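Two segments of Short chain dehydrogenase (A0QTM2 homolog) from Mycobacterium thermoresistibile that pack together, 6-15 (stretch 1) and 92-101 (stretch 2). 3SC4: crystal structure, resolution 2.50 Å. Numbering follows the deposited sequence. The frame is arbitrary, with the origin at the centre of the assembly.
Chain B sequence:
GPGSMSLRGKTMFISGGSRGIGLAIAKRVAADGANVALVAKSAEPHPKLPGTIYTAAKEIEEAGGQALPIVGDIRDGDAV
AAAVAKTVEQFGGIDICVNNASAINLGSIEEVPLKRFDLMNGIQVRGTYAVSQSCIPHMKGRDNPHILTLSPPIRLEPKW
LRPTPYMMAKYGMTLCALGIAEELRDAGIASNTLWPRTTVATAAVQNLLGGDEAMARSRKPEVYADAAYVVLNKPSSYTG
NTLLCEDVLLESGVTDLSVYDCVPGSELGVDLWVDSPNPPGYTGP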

# COMPACT_ATOMS: atom_id res chain seq x y z
N SER B 6 -31.99 -10.69 4.14
CA SER B 6 -32.29 -10.59 2.71
C SER B 6 -31.83 -9.21 2.22
O SER B 6 -31.91 -8.22 2.96
N LEU B 7 -31.39 -9.13 0.96
CA LEU B 7 -30.94 -7.87 0.39
C LEU B 7 -32.01 -7.25 -0.51
O LEU B 7 -31.71 -6.49 -1.43
N ARG B 8 -33.26 -7.58 -0.22
CA ARG B 8 -34.39 -7.13 -1.03
C ARG B 8 -34.47 -5.61 -0.93
O ARG B 8 -34.39 -5.06 0.17
N GLY B 9 -34.58 -4.95 -2.08
CA GLY B 9 -34.69 -3.48 -2.12
C GLY B 9 -33.41 -2.72 -1.81
O GLY B 9 -33.42 -1.48 -1.71
N LYS B 10 -32.30 -3.43 -1.65
CA LYS B 10 -31.05 -2.80 -1.32
C LYS B 10 -30.28 -2.49 -2.61
O LYS B 10 -30.54 -3.09 -3.66
N THR B 11 -29.38 -1.52 -2.53
CA THR B 11 -28.63 -1.07 -3.68
C THR B 11 -27.14 -1.34 -3.53
O THR B 11 -26.55 -0.94 -2.55
N MET B 12 -26.55 -2.01 -4.52
CA MET B 12 -25.10 -2.25 -4.58
C MET B 12 -24.38 -1.45 -5.66
O MET B 12 -24.85 -1.37 -6.80
N PHE B 13 -23.23 -0.88 -5.30
CA PHE B 13 -22.29 -0.31 -6.26
C PHE B 13 -21.07 -1.22 -6.35
O PHE B 13 -20.38 -1.44 -5.36
N ILE B 14 -20.77 -1.74 -7.53
CA ILE B 14 -19.67 -2.67 -7.68
C ILE B 14 -18.73 -2.23 -8.81
O ILE B 14 -19.18 -1.91 -9.91
N SER B 15 -17.44 -2.15 -8.49
CA SER B 15 -16.41 -1.93 -9.48
C SER B 15 -16.08 -3.28 -10.07
O SER B 15 -15.93 -4.30 -9.36
N GLY B 92 -31.38 6.02 -5.33
CA GLY B 92 -31.71 6.77 -4.12
C GLY B 92 -30.79 6.60 -2.92
O GLY B 92 -31.08 7.18 -1.87
N GLY B 93 -29.70 5.84 -3.06
CA GLY B 93 -28.85 5.57 -1.89
C GLY B 93 -28.06 4.29 -2.05
O GLY B 93 -28.42 3.44 -2.89
N ILE B 94 -26.98 4.13 -1.28
CA ILE B 94 -26.10 3.00 -1.48
C ILE B 94 -25.96 2.19 -0.21
O ILE B 94 -25.51 2.68 0.82
N ASP B 95 -26.33 0.93 -0.30
CA ASP B 95 -26.25 0.02 0.83
C ASP B 95 -24.95 -0.75 0.85
O ASP B 95 -24.43 -1.02 1.93
N ILE B 96 -24.47 -1.12 -0.34
CA ILE B 96 -23.35 -2.01 -0.50
C ILE B 96 -22.36 -1.45 -1.55
O ILE B 96 -22.76 -1.06 -2.65
N CYS B 97 -21.09 -1.37 -1.16
CA CYS B 97 -20.02 -0.99 -2.05
C CYS B 97 -19.06 -2.17 -2.12
O CYS B 97 -18.49 -2.56 -1.10
N VAL B 98 -18.92 -2.78 -3.30
CA VAL B 98 -17.97 -3.87 -3.47
C VAL B 98 -16.83 -3.40 -4.35
O VAL B 98 -17.04 -3.03 -5.48
N ASN B 99 -15.62 -3.42 -3.81
CA ASN B 99 -14.42 -3.10 -4.57
C ASN B 99 -13.82 -4.38 -5.13
O ASN B 99 -13.11 -5.11 -4.43
N ASN B 100 -14.15 -4.64 -6.39
CA ASN B 100 -13.70 -5.85 -7.10
C ASN B 100 -12.76 -5.58 -8.28
O ASN B 100 -12.03 -6.45 -8.65
N ALA B 101 -12.75 -4.39 -8.85
CA ALA B 101 -11.86 -4.09 -9.98
C ALA B 101 -10.43 -4.47 -9.61
O ALA B 101 -9.97 -4.20 -8.50

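The two parallel strands, 11-15 and 96-99, are tied at both ends by side chains that bond directly to the backbone of the other stretch. At the C-terminal end Ser15 adopts the p rotamer, which sets its OG to accept two successive backbone amides, Asn100 N and Ala101 N, each 2.9 Å from Ser15 OG. A water continues this polar cluster, lying 2.6 Å from Ser15 OG and donating to Asn99 OD1 at 2.7 Å. Asn100, with chi1 t, adds a weak bond from its ND2 to Ser15 O at 3.4 Å. At the other end Asp95 points toward stretch 1 in the m rotamer, and its OD2 accepts from Thr11 N at 2.9 Å; Thr11 O in return receives Asp95 N, also at 2.9 Å. The CA-to-CB bond of Lys10 points toward stretch 2, and its CB lies 3.5 Å from Asp95 OD2; Lys10 NZ stays 4.4 Å from Asp95 OD1, beyond a salt bridge.

Between these ends, Met12, Ile14, Ile96 and Val98 share one face of the sheet. The extended Met12 (chi1 and chi2 t) brings SD within 3.9 Å of Ile96 CG2 and 3.6 Å of Val98 CG2, while Ile14 CG1 lies 3.8 Å from Val98 CB. Leu7 CD2 reaches Ile96 CD1 at 4.2 Å. Phe13, chi1 t, occupies the other face with Cys97; its CB touches Ile94 CG2 at 4.3 Å, but its ring leads away.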

# COMPACT_ATOMS: atom_id res chain seq x y z
CB SER B 6 -33.80 -10.73 2.51
OG SER B 6 -34.16 -10.90 1.16
CB LEU B 7 -29.64 -8.09 -0.39
CG LEU B 7 -28.54 -8.77 0.44
CD1 LEU B 7 -27.40 -9.14 -0.45
CD2 LEU B 7 -28.07 -7.86 1.57
CB ARG B 8 -35.69 -7.78 -0.54
CG ARG B 8 -36.86 -7.70 -1.53
CD ARG B 8 -37.81 -8.86 -1.27
NE ARG B 8 -38.95 -8.93 -2.18
CZ ARG B 8 -38.93 -9.46 -3.41
NH1 ARG B 8 -37.81 -9.96 -3.93
NH2 ARG B 8 -40.06 -9.48 -4.12
CB LYS B 10 -30.27 -3.69 -0.35
CG LYS B 10 -31.06 -3.95 0.95
CD LYS B 10 -30.25 -3.68 2.24
CE LYS B 10 -31.13 -3.67 3.50
NZ LYS B 10 -32.16 -2.56 3.49
CB THR B 11 -28.84 0.42 -3.89
OG1 THR B 11 -30.21 0.65 -4.24
CG2 THR B 11 -27.96 0.95 -5.01
CB MET B 12 -24.81 -3.72 -4.84
CG MET B 12 -23.32 -4.04 -5.01
SD MET B 12 -22.96 -5.77 -4.69
CE MET B 12 -23.45 -6.53 -6.20
CB PHE B 13 -21.85 1.08 -5.83
CG PHE B 13 -21.05 1.81 -6.88
CD1 PHE B 13 -21.69 2.60 -7.85
CD2 PHE B 13 -19.67 1.71 -6.93
CE1 PHE B 13 -20.97 3.27 -8.81
CE2 PHE B 13 -18.94 2.36 -7.90
CZ PHE B 13 -19.59 3.16 -8.84
CB ILE B 14 -20.16 -4.14 -7.85
CG1 ILE B 14 -18.98 -5.10 -7.88
CG2 ILE B 14 -21.04 -4.30 -9.07
CD1 ILE B 14 -19.39 -6.57 -7.90
CB SER B 15 -15.15 -1.30 -8.89
OG SER B 15 -14.49 -2.22 -8.03
CB ILE B 94 -24.72 3.44 -2.02
CG1 ILE B 94 -24.89 4.07 -3.41
CG2 ILE B 94 -23.72 2.23 -2.09
CD1 ILE B 94 -23.67 4.77 -3.94
CB ASP B 95 -27.40 -0.98 0.75
CG ASP B 95 -28.73 -0.33 1.03
OD1 ASP B 95 -28.90 0.12 2.19
OD2 ASP B 95 -29.59 -0.25 0.11
CB ILE B 96 -23.82 -3.39 -0.94
CG1 ILE B 96 -24.83 -3.94 0.06
CG2 ILE B 96 -22.61 -4.37 -1.12
CD1 ILE B 96 -25.58 -5.11 -0.46
CB CYS B 97 -19.29 0.21 -1.49
SG CYS B 97 -17.85 0.70 -2.47
CB VAL B 98 -18.60 -5.10 -4.11
CG1 VAL B 98 -17.53 -6.11 -4.44
CG2 VAL B 98 -19.65 -5.69 -3.19
CB ASN B 99 -13.39 -2.39 -3.69
CG ASN B 99 -13.89 -1.05 -3.20
OD1 ASN B 99 -14.15 -0.16 -3.99
ND2 ASN B 99 -14.03 -0.91 -1.89
CB ASN B 100 -14.93 -6.67 -7.54
CG ASN B 100 -14.59 -7.74 -8.62
OD1 ASN B 100 -13.84 -8.69 -8.36
ND2 ASN B 100 -15.14 -7.55 -9.83
CB ALA B 101 -11.92 -2.64 -10.34
O HOH W 1 -13.16 -0.59 -6.46